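Local coordinates for diguanylate cyclase (PDB 3IGN), which probably catalyses the condensation of two GTP molecules into cyclic di-GMP through the GGDEF domain, here with the cyclic dinucleotide bound, at residues H68-I77 / I106-S117; A39-I47 / W147-L155. All coordinates share one frame; numbering follows the deposited sequence.

Contact 1: H68-I77 / I106-S117; sequences HTADVTRNNI and ICERIREAIEKS. With C2E (9,9'-[(2R,3R,3aS,5S,7aR,9R,10R,10aS,12S,14aR)-3,5,10,12-tetrahydroxy-5,12-dioxidooctahydro-2H,7H-difuro[3,2-d:3',2'-j][1,3,7,9,2,8]tetraoxadiphosphacyclododecine-2,9-diyl]bis(2-amino-1,9-dihydro-6H-purin-6-one)), chain C.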
loop_
_atom_site.group_PDB
_atom_site.type_symbol
_atom_site.label_atom_id
_atom_site.label_comp_id
_atom_site.label_asym_id
_atom_site.label_seq_id
_atom_site.Cartn_x
_atom_site.Cartn_y
_atom_site.Cartn_z
ATOM N N HIS A 68 -5.363 0.260 -11.826
ATOM C CA HIS A 68 -5.606 -1.166 -11.654
ATOM C C HIS A 68 -5.130 -1.613 -10.278
ATOM O O HIS A 68 -5.783 -2.421 -9.620
ATOM C CB HIS A 68 -4.882 -1.977 -12.727
ATOM C CG HIS A 68 -5.140 -3.449 -12.635
ATOM N ND1 HIS A 68 -6.390 -3.997 -12.827
ATOM C CD2 HIS A 68 -4.315 -4.484 -12.346
ATOM C CE1 HIS A 68 -6.325 -5.307 -12.659
ATOM N NE2 HIS A 68 -5.077 -5.628 -12.365
ATOM N N THR A 69 -3.980 -1.095 -9.857
ATOM C CA THR A 69 -3.421 -1.439 -8.556
ATOM C C THR A 69 -4.397 -1.028 -7.454
ATOM O O THR A 69 -4.645 -1.785 -6.509
ATOM C CB THR A 69 -2.074 -0.726 -8.328
ATOM O OG1 THR A 69 -1.157 -1.101 -9.363
ATOM C CG2 THR A 69 -1.485 -1.118 -6.976
ATOM N N ALA A 70 -4.950 0.171 -7.581
ATOM C CA ALA A 70 -5.908 0.670 -6.605
ATOM C C ALA A 70 -7.163 -0.195 -6.629
ATOM O O ALA A 70 -7.742 -0.493 -5.586
ATOM C CB ALA A 70 -6.267 2.119 -6.910
ATOM N N ASP A 71 -7.590 -0.593 -7.825
ATOM C CA ASP A 71 -8.776 -1.424 -7.950
ATOM C C ASP A 71 -8.553 -2.785 -7.310
ATOM O O ASP A 71 -9.428 -3.296 -6.613
ATOM C CB ASP A 71 -9.173 -1.590 -9.419
ATOM C CG ASP A 71 -9.698 -0.304 -10.024
ATOM O OD1 ASP A 71 -10.188 0.555 -9.261
ATOM O OD2 ASP A 71 -9.633 -0.153 -11.261
ATOM N N VAL A 72 -7.384 -3.369 -7.541
ATOM C CA VAL A 72 -7.068 -4.664 -6.956
ATOM C C VAL A 72 -7.097 -4.532 -5.435
ATOM O O VAL A 72 -7.622 -5.399 -4.734
ATOM C CB VAL A 72 -5.671 -5.153 -7.391
ATOM C CG1 VAL A 72 -5.273 -6.374 -6.579
ATOM C CG2 VAL A 72 -5.683 -5.499 -8.881
ATOM N N THR A 73 -6.542 -3.432 -4.939
ATOM C CA THR A 73 -6.486 -3.179 -3.503
ATOM C C THR A 73 -7.892 -3.003 -2.937
ATOM O O THR A 73 -8.283 -3.686 -1.991
ATOM C CB THR A 73 -5.670 -1.910 -3.208
ATOM O OG1 THR A 73 -4.352 -2.055 -3.753
ATOM C CG2 THR A 73 -5.576 -1.662 -1.703
ATOM N N ARG A 74 -8.644 -2.083 -3.531
ATOM C CA ARG A 74 -10.004 -1.795 -3.094
ATOM C C ARG A 74 -10.879 -3.044 -3.068
ATOM O O ARG A 74 -11.665 -3.238 -2.141
ATOM C CB ARG A 74 -10.635 -0.737 -4.008
ATOM C CG ARG A 74 -12.102 -0.448 -3.711
ATOM C CD ARG A 74 -12.693 0.563 -4.679
ATOM N NE ARG A 74 -12.063 1.873 -4.558
ATOM C CZ ARG A 74 -11.266 2.411 -5.474
ATOM N NH1 ARG A 74 -10.995 1.753 -6.594
ATOM N NH2 ARG A 74 -10.739 3.609 -5.267
ATOM N N ASN A 75 -10.728 -3.901 -4.071
ATOM C CA ASN A 75 -11.536 -5.110 -4.153
ATOM C C ASN A 75 -10.971 -6.305 -3.397
ATOM O O ASN A 75 -11.564 -7.380 -3.400
ATOM C CB ASN A 75 -11.759 -5.483 -5.620
ATOM C CG ASN A 75 -12.493 -4.401 -6.385
ATOM O OD1 ASN A 75 -13.569 -3.968 -5.980
ATOM N ND2 ASN A 75 -11.917 -3.959 -7.496
ATOM N N ASN A 76 -9.835 -6.116 -2.734
ATOM C CA ASN A 76 -9.208 -7.201 -1.990
ATOM C C ASN A 76 -9.079 -6.968 -0.488
ATOM O O ASN A 76 -8.617 -7.851 0.232
ATOM C CB ASN A 76 -7.820 -7.495 -2.570
ATOM C CG ASN A 76 -7.850 -8.563 -3.640
ATOM O OD1 ASN A 76 -7.832 -9.757 -3.338
ATOM N ND2 ASN A 76 -7.904 -8.142 -4.900
ATOM N N ILE A 77 -9.473 -5.794 -0.007
ATOM C CA ILE A 77 -9.363 -5.512 1.422
ATOM C C ILE A 77 -10.734 -5.331 2.071
ATOM O O ILE A 77 -11.724 -5.079 1.394
ATOM C CB ILE A 77 -8.523 -4.238 1.689
ATOM C CG1 ILE A 77 -9.264 -3.001 1.183
ATOM C CG2 ILE A 77 -7.163 -4.361 1.014
ATOM C CD1 ILE A 77 -8.536 -1.690 1.453
ATOM N N ILE A 106 -3.238 -10.921 3.574
ATOM C CA ILE A 106 -3.910 -9.984 2.689
ATOM C C ILE A 106 -2.898 -9.410 1.702
ATOM O O ILE A 106 -3.206 -9.238 0.523
ATOM C CB ILE A 106 -4.612 -8.836 3.500
ATOM C CG1 ILE A 106 -4.670 -7.538 2.684
ATOM C CG2 ILE A 106 -3.912 -8.611 4.815
ATOM C CD1 ILE A 106 -5.702 -7.528 1.578
ATOM N N CYS A 107 -1.687 -9.122 2.172
ATOM C CA CYS A 107 -0.669 -8.582 1.284
ATOM C C CYS A 107 -0.324 -9.566 0.165
ATOM O O CYS A 107 -0.244 -9.182 -0.999
ATOM C CB CYS A 107 0.578 -8.198 2.084
ATOM S SG CYS A 107 0.364 -6.652 3.034
ATOM N N GLU A 108 -0.143 -10.834 0.515
ATOM C CA GLU A 108 0.169 -11.855 -0.481
ATOM C C GLU A 108 -0.967 -11.988 -1.489
ATOM O O GLU A 108 -0.726 -12.127 -2.688
ATOM C CB GLU A 108 0.416 -13.198 0.205
ATOM C CG GLU A 108 0.579 -14.381 -0.743
ATOM C CD GLU A 108 1.798 -14.265 -1.642
ATOM O OE1 GLU A 108 2.604 -13.322 -1.456
ATOM O OE2 GLU A 108 1.953 -15.128 -2.533
ATOM N N ARG A 109 -2.205 -11.943 -1.002
ATOM C CA ARG A 109 -3.362 -12.056 -1.880
ATOM C C ARG A 109 -3.333 -10.911 -2.885
ATOM O O ARG A 109 -3.615 -11.105 -4.062
ATOM C CB ARG A 109 -4.663 -12.024 -1.068
ATOM C CG ARG A 109 -5.883 -12.476 -1.855
ATOM C CD ARG A 109 -7.098 -12.694 -0.956
ATOM N NE ARG A 109 -7.566 -11.452 -0.346
ATOM C CZ ARG A 109 -7.549 -11.212 0.960
ATOM N NH1 ARG A 109 -7.085 -12.125 1.798
ATOM N NH2 ARG A 109 -7.989 -10.050 1.426
ATOM N N ILE A 110 -2.976 -9.715 -2.426
ATOM C CA ILE A 110 -2.894 -8.574 -3.328
ATOM C C ILE A 110 -1.698 -8.745 -4.272
ATOM O O ILE A 110 -1.814 -8.522 -5.482
ATOM C CB ILE A 110 -2.747 -7.232 -2.558
ATOM C CG1 ILE A 110 -4.092 -6.815 -1.952
ATOM C CG2 ILE A 110 -2.266 -6.147 -3.504
ATOM C CD1 ILE A 110 -4.038 -5.513 -1.163
ATOM N N ARG A 111 -0.549 -9.143 -3.726
ATOM C CA ARG A 111 0.644 -9.342 -4.553
ATOM C C ARG A 111 0.345 -10.300 -5.694
ATOM O O ARG A 111 0.664 -10.026 -6.847
ATOM C CB ARG A 111 1.798 -9.932 -3.739
ATOM C CG ARG A 111 3.145 -9.935 -4.477
ATOM C CD ARG A 111 4.120 -10.930 -3.858
ATOM N NE ARG A 111 3.590 -12.288 -3.930
ATOM C CZ ARG A 111 3.451 -12.975 -5.058
ATOM N NH1 ARG A 111 3.817 -12.439 -6.215
ATOM N NH2 ARG A 111 2.914 -14.187 -5.037
ATOM N N GLU A 112 -0.265 -11.432 -5.361
ATOM C CA GLU A 112 -0.584 -12.441 -6.362
ATOM C C GLU A 112 -1.594 -11.937 -7.382
ATOM O O GLU A 112 -1.464 -12.207 -8.576
ATOM C CB GLU A 112 -1.117 -13.702 -5.680
ATOM C CG GLU A 112 -0.990 -14.957 -6.531
ATOM C CD GLU A 112 -1.395 -16.214 -5.778
ATOM O OE1 GLU A 112 -1.142 -16.278 -4.555
ATOM O OE2 GLU A 112 -1.951 -17.139 -6.409
ATOM N N ALA A 113 -2.600 -11.202 -6.918
ATOM C CA ALA A 113 -3.618 -10.676 -7.818
ATOM C C ALA A 113 -2.982 -9.719 -8.819
ATOM O O ALA A 113 -3.385 -9.658 -9.980
ATOM C CB ALA A 113 -4.705 -9.966 -7.025
ATOM N N ILE A 114 -1.982 -8.974 -8.365
ATOM C CA ILE A 114 -1.296 -8.032 -9.236
ATOM C C ILE A 114 -0.375 -8.789 -10.192
ATOM O O ILE A 114 -0.303 -8.476 -11.379
ATOM C CB ILE A 114 -0.470 -7.016 -8.417
ATOM C CG1 ILE A 114 -1.422 -6.158 -7.573
ATOM C CG2 ILE A 114 0.415 -6.185 -9.344
ATOM C CD1 ILE A 114 -1.147 -4.669 -7.598
ATOM N N GLU A 115 0.315 -9.795 -9.667
ATOM C CA GLU A 115 1.236 -10.599 -10.466
ATOM C C GLU A 115 0.505 -11.305 -11.612
ATOM O O GLU A 115 1.038 -11.419 -12.718
ATOM C CB GLU A 115 1.932 -11.629 -9.571
ATOM C CG GLU A 115 3.074 -12.395 -10.229
ATOM C CD GLU A 115 3.690 -13.424 -9.293
ATOM O OE1 GLU A 115 2.923 -14.159 -8.637
ATOM O OE2 GLU A 115 4.934 -13.509 -9.214
ATOM N N LYS A 116 -0.718 -11.762 -11.351
ATOM C CA LYS A 116 -1.519 -12.456 -12.358
ATOM C C LYS A 116 -2.282 -11.506 -13.275
ATOM O O LYS A 116 -2.968 -11.941 -14.203
ATOM C CB LYS A 116 -2.498 -13.400 -11.675
ATOM N N SER A 117 -2.144 -10.210 -13.026
ATOM C CA SER A 117 -2.839 -9.202 -13.813
ATOM C C SER A 117 -2.224 -8.891 -15.158
ATOM O O SER A 117 -1.053 -9.151 -15.421
ATOM C CB SER A 117 -2.930 -7.890 -13.036
ATOM O OG SER A 117 -3.820 -7.986 -11.940
HETATM P P1 C2E C . -15.793 -6.794 3.530
HETATM O O2P C2E C . -15.043 -7.295 4.864
HETATM O O1P C2E C . -15.748 -5.332 3.426
HETATM O "O5'" C2E C . -15.134 -7.407 2.216
HETATM C "C5'" C2E C . -13.789 -7.657 2.077
HETATM C "C4'" C2E C . -13.468 -8.182 0.674
HETATM O "O4'" C2E C . -12.059 -8.417 0.697
HETATM C "C3'" C2E C . -14.181 -9.527 0.404
HETATM O "O3'" C2E C . -15.073 -9.614 -0.713
HETATM C "C2'" C2E C . -13.072 -10.570 0.375
HETATM O "O2'" C2E C . -13.077 -11.367 -0.811
HETATM C "C1'" C2E C . -11.763 -9.837 0.637
HETATM N N9 C2E C . -11.404 -10.361 1.967
HETATM C C8 C2E C . -11.590 -9.742 3.180
HETATM N N7 C2E C . -11.191 -10.482 4.146
HETATM C C5 C2E C . -10.717 -11.629 3.642
HETATM C C6 C2E C . -10.161 -12.795 4.219
HETATM O O6 C2E C . -10.044 -12.890 5.424
HETATM N N1 C2E C . -9.769 -13.814 3.391
HETATM C C2 C2E C . -9.908 -13.708 2.022
HETATM N N2 C2E C . -9.504 -14.746 1.221
HETATM N N3 C2E C . -10.434 -12.617 1.466
HETATM C C4 C2E C . -10.839 -11.571 2.235
HETATM P P11 C2E C . -16.316 -10.558 -0.336
HETATM O O21 C2E C . -15.860 -12.028 0.132
HETATM O O11 C2E C . -17.242 -10.682 -1.490
HETATM O O5A C2E C . -17.017 -9.805 0.859
HETATM C C5A C2E C . -18.038 -10.355 1.578
HETATM C C4A C2E C . -18.523 -9.388 2.637
HETATM O O4A C2E C . -19.431 -10.138 3.437
HETATM C C3A C2E C . -17.397 -8.809 3.521
HETATM O O3A C2E C . -17.302 -7.386 3.529
HETATM C C2A C2E C . -17.651 -9.389 4.883
HETATM O O2A C2E C . -17.828 -8.354 5.848
HETATM C C1A C2E C . -18.868 -10.297 4.776
HETATM N N91 C2E C . -18.213 -11.622 4.960
HETATM C C81 C2E C . -17.986 -12.595 4.011
HETATM N N71 C2E C . -17.374 -13.611 4.533
HETATM C C51 C2E C . -17.160 -13.380 5.837
HETATM C C61 C2E C . -16.554 -14.116 6.886
HETATM O O61 C2E C . -16.075 -15.217 6.670
HETATM N N11 C2E C . -16.511 -13.562 8.140
HETATM C C21 C2E C . -17.047 -12.315 8.376
HETATM N N21 C2E C . -16.996 -11.791 9.637
HETATM N N31 C2E C . -17.619 -11.618 7.400
HETATM C C41 C2E C . -17.702 -12.110 6.140
#

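Contact 2: A39-I47 / W147-L155; sequences ATSLVMFDI and WMQKADEAL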
loop_
_atom_site.group_PDB
_atom_site.type_symbol
_atom_site.label_atom_id
_atom_site.label_comp_id
_atom_site.label_asym_id
_atom_site.label_seq_id
_atom_site.Cartn_x
_atom_site.Cartn_y
_atom_site.Cartn_z
ATOM N N ALA A 39 -3.896 -5.338 18.294
ATOM C CA ALA A 39 -2.985 -5.682 17.217
ATOM C C ALA A 39 -3.405 -4.793 16.050
ATOM O O ALA A 39 -4.591 -4.647 15.761
ATOM C CB ALA A 39 -3.136 -7.146 16.839
ATOM N N THR A 40 -2.438 -4.163 15.406
ATOM C CA THR A 40 -2.748 -3.310 14.275
ATOM C C THR A 40 -1.478 -3.223 13.449
ATOM O O THR A 40 -0.379 -3.146 13.989
ATOM C CB THR A 40 -3.227 -1.904 14.721
ATOM O OG1 THR A 40 -3.695 -1.179 13.576
ATOM C CG2 THR A 40 -2.114 -1.137 15.391
ATOM N N SER A 41 -1.636 -3.264 12.137
ATOM C CA SER A 41 -0.490 -3.236 11.244
ATOM C C SER A 41 -0.675 -2.212 10.143
ATOM O O SER A 41 -1.794 -1.808 9.827
ATOM C CB SER A 41 -0.293 -4.617 10.619
ATOM O OG SER A 41 -0.053 -5.606 11.611
ATOM N N LEU A 42 0.446 -1.817 9.558
ATOM C CA LEU A 42 0.473 -0.856 8.479
ATOM C C LEU A 42 1.204 -1.474 7.294
ATOM O O LEU A 42 2.203 -2.177 7.467
ATOM C CB LEU A 42 1.227 0.383 8.938
ATOM C CG LEU A 42 1.137 1.629 8.065
ATOM C CD1 LEU A 42 -0.266 2.205 8.181
ATOM C CD2 LEU A 42 2.174 2.646 8.521
ATOM N N VAL A 43 0.703 -1.206 6.093
ATOM C CA VAL A 43 1.321 -1.699 4.874
ATOM C C VAL A 43 1.687 -0.496 4.015
ATOM O O VAL A 43 0.964 0.495 3.982
ATOM C CB VAL A 43 0.357 -2.591 4.062
ATOM C CG1 VAL A 43 1.056 -3.099 2.792
ATOM C CG2 VAL A 43 -0.122 -3.753 4.913
HETATM N N MSE A 44 2.834 -0.572 3.355
HETATM C CA MSE A 44 3.281 0.489 2.461
HETATM C C MSE A 44 3.788 -0.290 1.264
HETATM O O MSE A 44 4.633 -1.168 1.418
HETATM C CB MSE A 44 4.445 1.284 3.063
HETATM C CG MSE A 44 4.219 1.785 4.472
HETATM SE SE MSE A 44 4.353 3.707 4.579
HETATM C CE MSE A 44 2.725 4.074 3.662
ATOM N N PHE A 45 3.249 -0.023 0.081
ATOM C CA PHE A 45 3.720 -0.743 -1.090
ATOM C C PHE A 45 3.846 0.143 -2.316
ATOM O O PHE A 45 3.184 1.178 -2.424
ATOM C CB PHE A 45 2.854 -1.992 -1.358
ATOM C CG PHE A 45 1.429 -1.712 -1.779
ATOM C CD1 PHE A 45 1.075 -1.741 -3.128
ATOM C CD2 PHE A 45 0.428 -1.514 -0.830
ATOM C CE1 PHE A 45 -0.254 -1.584 -3.529
ATOM C CE2 PHE A 45 -0.904 -1.355 -1.218
ATOM C CZ PHE A 45 -1.247 -1.393 -2.569
ATOM N N ASP A 46 4.742 -0.268 -3.208
ATOM C CA ASP A 46 5.046 0.455 -4.438
ATOM C C ASP A 46 4.940 -0.471 -5.636
ATOM O O ASP A 46 5.121 -1.683 -5.524
ATOM C CB ASP A 46 6.488 0.976 -4.410
ATOM C CG ASP A 46 6.678 2.149 -3.485
ATOM O OD1 ASP A 46 5.749 2.463 -2.714
ATOM O OD2 ASP A 46 7.771 2.757 -3.527
ATOM N N ILE A 47 4.667 0.118 -6.792
ATOM C CA ILE A 47 4.593 -0.640 -8.028
ATOM C C ILE A 47 6.049 -0.800 -8.460
ATOM O O ILE A 47 6.791 0.174 -8.492
ATOM C CB ILE A 47 3.826 0.146 -9.098
ATOM C CG1 ILE A 47 2.348 0.240 -8.701
ATOM C CG2 ILE A 47 4.002 -0.513 -10.459
ATOM C CD1 ILE A 47 1.652 1.481 -9.227
ATOM N N TRP A 147 6.065 4.891 12.985
ATOM C CA TRP A 147 5.412 3.629 12.655
ATOM C C TRP A 147 5.466 3.492 11.126
ATOM O O TRP A 147 5.807 2.437 10.587
ATOM C CB TRP A 147 3.953 3.664 13.148
ATOM C CG TRP A 147 3.127 2.449 12.819
ATOM C CD1 TRP A 147 3.580 1.186 12.545
ATOM C CD2 TRP A 147 1.697 2.374 12.794
ATOM N NE1 TRP A 147 2.520 0.331 12.353
ATOM C CE2 TRP A 147 1.353 1.032 12.502
ATOM C CE3 TRP A 147 0.670 3.312 12.988
ATOM C CZ2 TRP A 147 0.022 0.598 12.403
ATOM C CZ3 TRP A 147 -0.666 2.874 12.887
ATOM C CH2 TRP A 147 -0.968 1.533 12.598
HETATM N N MSE A 148 5.133 4.572 10.433
HETATM C CA MSE A 148 5.166 4.565 8.980
HETATM C C MSE A 148 6.591 4.288 8.496
HETATM O O MSE A 148 6.796 3.617 7.478
HETATM C CB MSE A 148 4.678 5.910 8.441
HETATM C CG MSE A 148 3.192 6.136 8.636
HETATM SE SE MSE A 148 2.603 7.773 7.782
HETATM C CE MSE A 148 3.335 7.443 6.029
ATOM N N GLN A 149 7.562 4.821 9.227
ATOM C CA GLN A 149 8.962 4.636 8.885
ATOM C C GLN A 149 9.342 3.166 8.892
ATOM O O GLN A 149 10.061 2.707 8.014
ATOM C CB GLN A 149 9.859 5.411 9.855
ATOM C CG GLN A 149 11.346 5.246 9.575
ATOM C CD GLN A 149 12.191 6.288 10.282
ATOM O OE1 GLN A 149 11.667 7.267 10.820
ATOM N NE2 GLN A 149 13.506 6.094 10.272
ATOM N N LYS A 150 8.857 2.420 9.882
ATOM C CA LYS A 150 9.164 0.995 9.969
ATOM C C LYS A 150 8.599 0.218 8.787
ATOM O O LYS A 150 9.247 -0.695 8.269
ATOM C CB LYS A 150 8.630 0.405 11.279
ATOM C CG LYS A 150 9.374 0.881 12.510
ATOM C CD LYS A 150 10.868 0.567 12.430
ATOM C CE LYS A 150 11.204 -0.828 12.929
ATOM N NZ LYS A 150 12.677 -1.063 12.890
ATOM N N ALA A 151 7.392 0.577 8.359
ATOM C CA ALA A 151 6.772 -0.095 7.227
ATOM C C ALA A 151 7.523 0.250 5.946
ATOM O O ALA A 151 7.697 -0.593 5.062
ATOM C CB ALA A 151 5.299 0.320 7.106
ATOM N N ASP A 152 7.953 1.500 5.850
ATOM C CA ASP A 152 8.694 1.970 4.687
ATOM C C ASP A 152 10.043 1.260 4.599
ATOM O O ASP A 152 10.528 0.966 3.506
ATOM C CB ASP A 152 8.912 3.476 4.778
ATOM C CG ASP A 152 9.580 4.038 3.542
ATOM O OD1 ASP A 152 9.001 3.889 2.447
ATOM O OD2 ASP A 152 10.678 4.618 3.664
ATOM N N GLU A 153 10.647 0.983 5.752
ATOM C CA GLU A 153 11.935 0.289 5.802
ATOM C C GLU A 153 11.777 -1.147 5.312
ATOM O O GLU A 153 12.645 -1.684 4.621
ATOM C CB GLU A 153 12.485 0.304 7.235
ATOM C CG GLU A 153 12.929 1.686 7.690
ATOM C CD GLU A 153 13.335 1.740 9.156
ATOM O OE1 GLU A 153 13.171 0.727 9.872
ATOM O OE2 GLU A 153 13.816 2.807 9.594
ATOM N N ALA A 154 10.664 -1.773 5.683
ATOM C CA ALA A 154 10.373 -3.136 5.269
ATOM C C ALA A 154 10.155 -3.154 3.758
ATOM O O ALA A 154 10.556 -4.098 3.073
ATOM C CB ALA A 154 9.126 -3.639 5.989
ATOM N N LEU A 155 9.519 -2.106 3.246
ATOM C CA LEU A 155 9.255 -1.989 1.817
ATOM C C LEU A 155 10.573 -1.900 1.058
ATOM O O LEU A 155 10.753 -2.545 0.029
ATOM C CB LEU A 155 8.411 -0.742 1.532
ATOM C CG LEU A 155 8.262 -0.312 0.068
ATOM C CD1 LEU A 155 7.737 -1.457 -0.766
ATOM C CD2 LEU A 155 7.328 0.884 -0.005
#

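Contact 1: H68-I77 / I106-S117
At the cyclic di-GMP site of the GGDEF domain, Asn-76 and Arg-109 join the C-terminal end of helix 59-74 to helix 100-115. The axes of the two helical segments run roughly antiparallel, with 139° between their directions, and approach to 9.9 Å. Arg-109 NH2 donates to Asn-76 O over 2.6 Å, arriving nearly along the C=O axis and within the guanidinium plane, while Arg-109 NE makes a weak bond to Asn-76 OD1. Amide and guanidinium are almost coplanar, and a further bond from Asn-76 ND2 to Val-72 O, 2.8 Å, fixes the rotation of the amide. Gripped by its edge, the guanidinium lays a face on a guanine of C2E, whose N3 sits 3.2 Å from Arg-109 CZ. Arg-109 NH2 also bonds O6 of a second C2E.

Away from the ligand the interface turns aliphatic. Val-72 CG1, anti to the backbone N (chi1 170°), is directed at Ala-113 CB, 3.7 Å away, and also touches Ile-114 CG1. Ile-114 CD1 meets Thr-69 CG2 at 3.6 Å, and Ile-110 CD1 packs against Thr-73 and Ile-77. At the far end His-68 NE2 donates to Ser-117 OG, 2.7 Å away in the imidazole plane and nearly straight (167°); that hydroxyl in turn donates a hydrogen bond to Ala-113 O. With Arg-78 and Asp-81 completing an RxxD sequence beside it, the pocket is consistent with the RxxD product-binding site that mediates feedback inhibition in many GGDEF diguanylate cyclases.

Contact 2: A39-I47 / W147-L155
Met-44, a selenomethionine on strand 40-47, lies over Ala-151 of helix 144-160. Strand and helix segments cross at 45°, and their axes come within 7.5 Å. Starting at its base, Met-44 CB touches Leu-155 CD2 at 4.2 Å. The next atom, Met-44 CG, is turned anti to the carbonyl carbon (chi1 -51°) and presses on Ala-151 CB at 3.2 Å, tighter than usual van der Waals contact, consistent with a small residue where the CA atoms of strand and helix come nearest. The chain then bends at chi2 and chi3, bringing Met-44 SE to 3.8 Å from Met-148 O and beside Met-148 CE; its terminal CE ends against that same methyl, the two side chains crossing at about a right angle.

Toward the start of the strand, Leu-42 packs over the indole of Trp-147. Leu-42 CB is 3.6 Å from Trp-147 CE2, and Leu-42 CD2 forms a CH-pi contact 4.3 Å from the centroid of the five-membered ring, only 5° off its normal. Trp-147 NE1 bonds Ala-135 O on the adjoining strand 130-136, which pins the indole in its rotation. An alanine in place of Trp-147 would probably leave Leu-42 with a gap beneath it and Ala-135 O without this donor. At the other end, Leu-155 CD2 lies 3.5 Å from Asp-46 OD1, while Asp-46 OD2 is paired in a salt bridge with Lys-159.

Every pairing across the interface is thus van der Waals or CH-pi packing, as expected where an amphipathic helix covers a central strand in the alpha/beta sandwich of a GGDEF domain.

Strand 40-47 links the two contacts, whose centres lie 16 Å apart on opposite sides of the chain's centre. In contact 2 one face of this inner strand takes helix 144-160; its other face meets the helix pair of contact 1. Phe-45 touches Thr-69 and Thr-73 there, and Val-43 reaches Cys-107, with Cys-107 SG 3.5 Å from Val-43 CG2. These contacts, with Met-44 packing on the opposite face, tie both helical layers to a single mixed sheet within one GGDEF domain. Along the chain, contact 1 is nested within the loop that contact 2 closes. The cyclic di-GMP site at the end of contact 1 therefore stands on the same core.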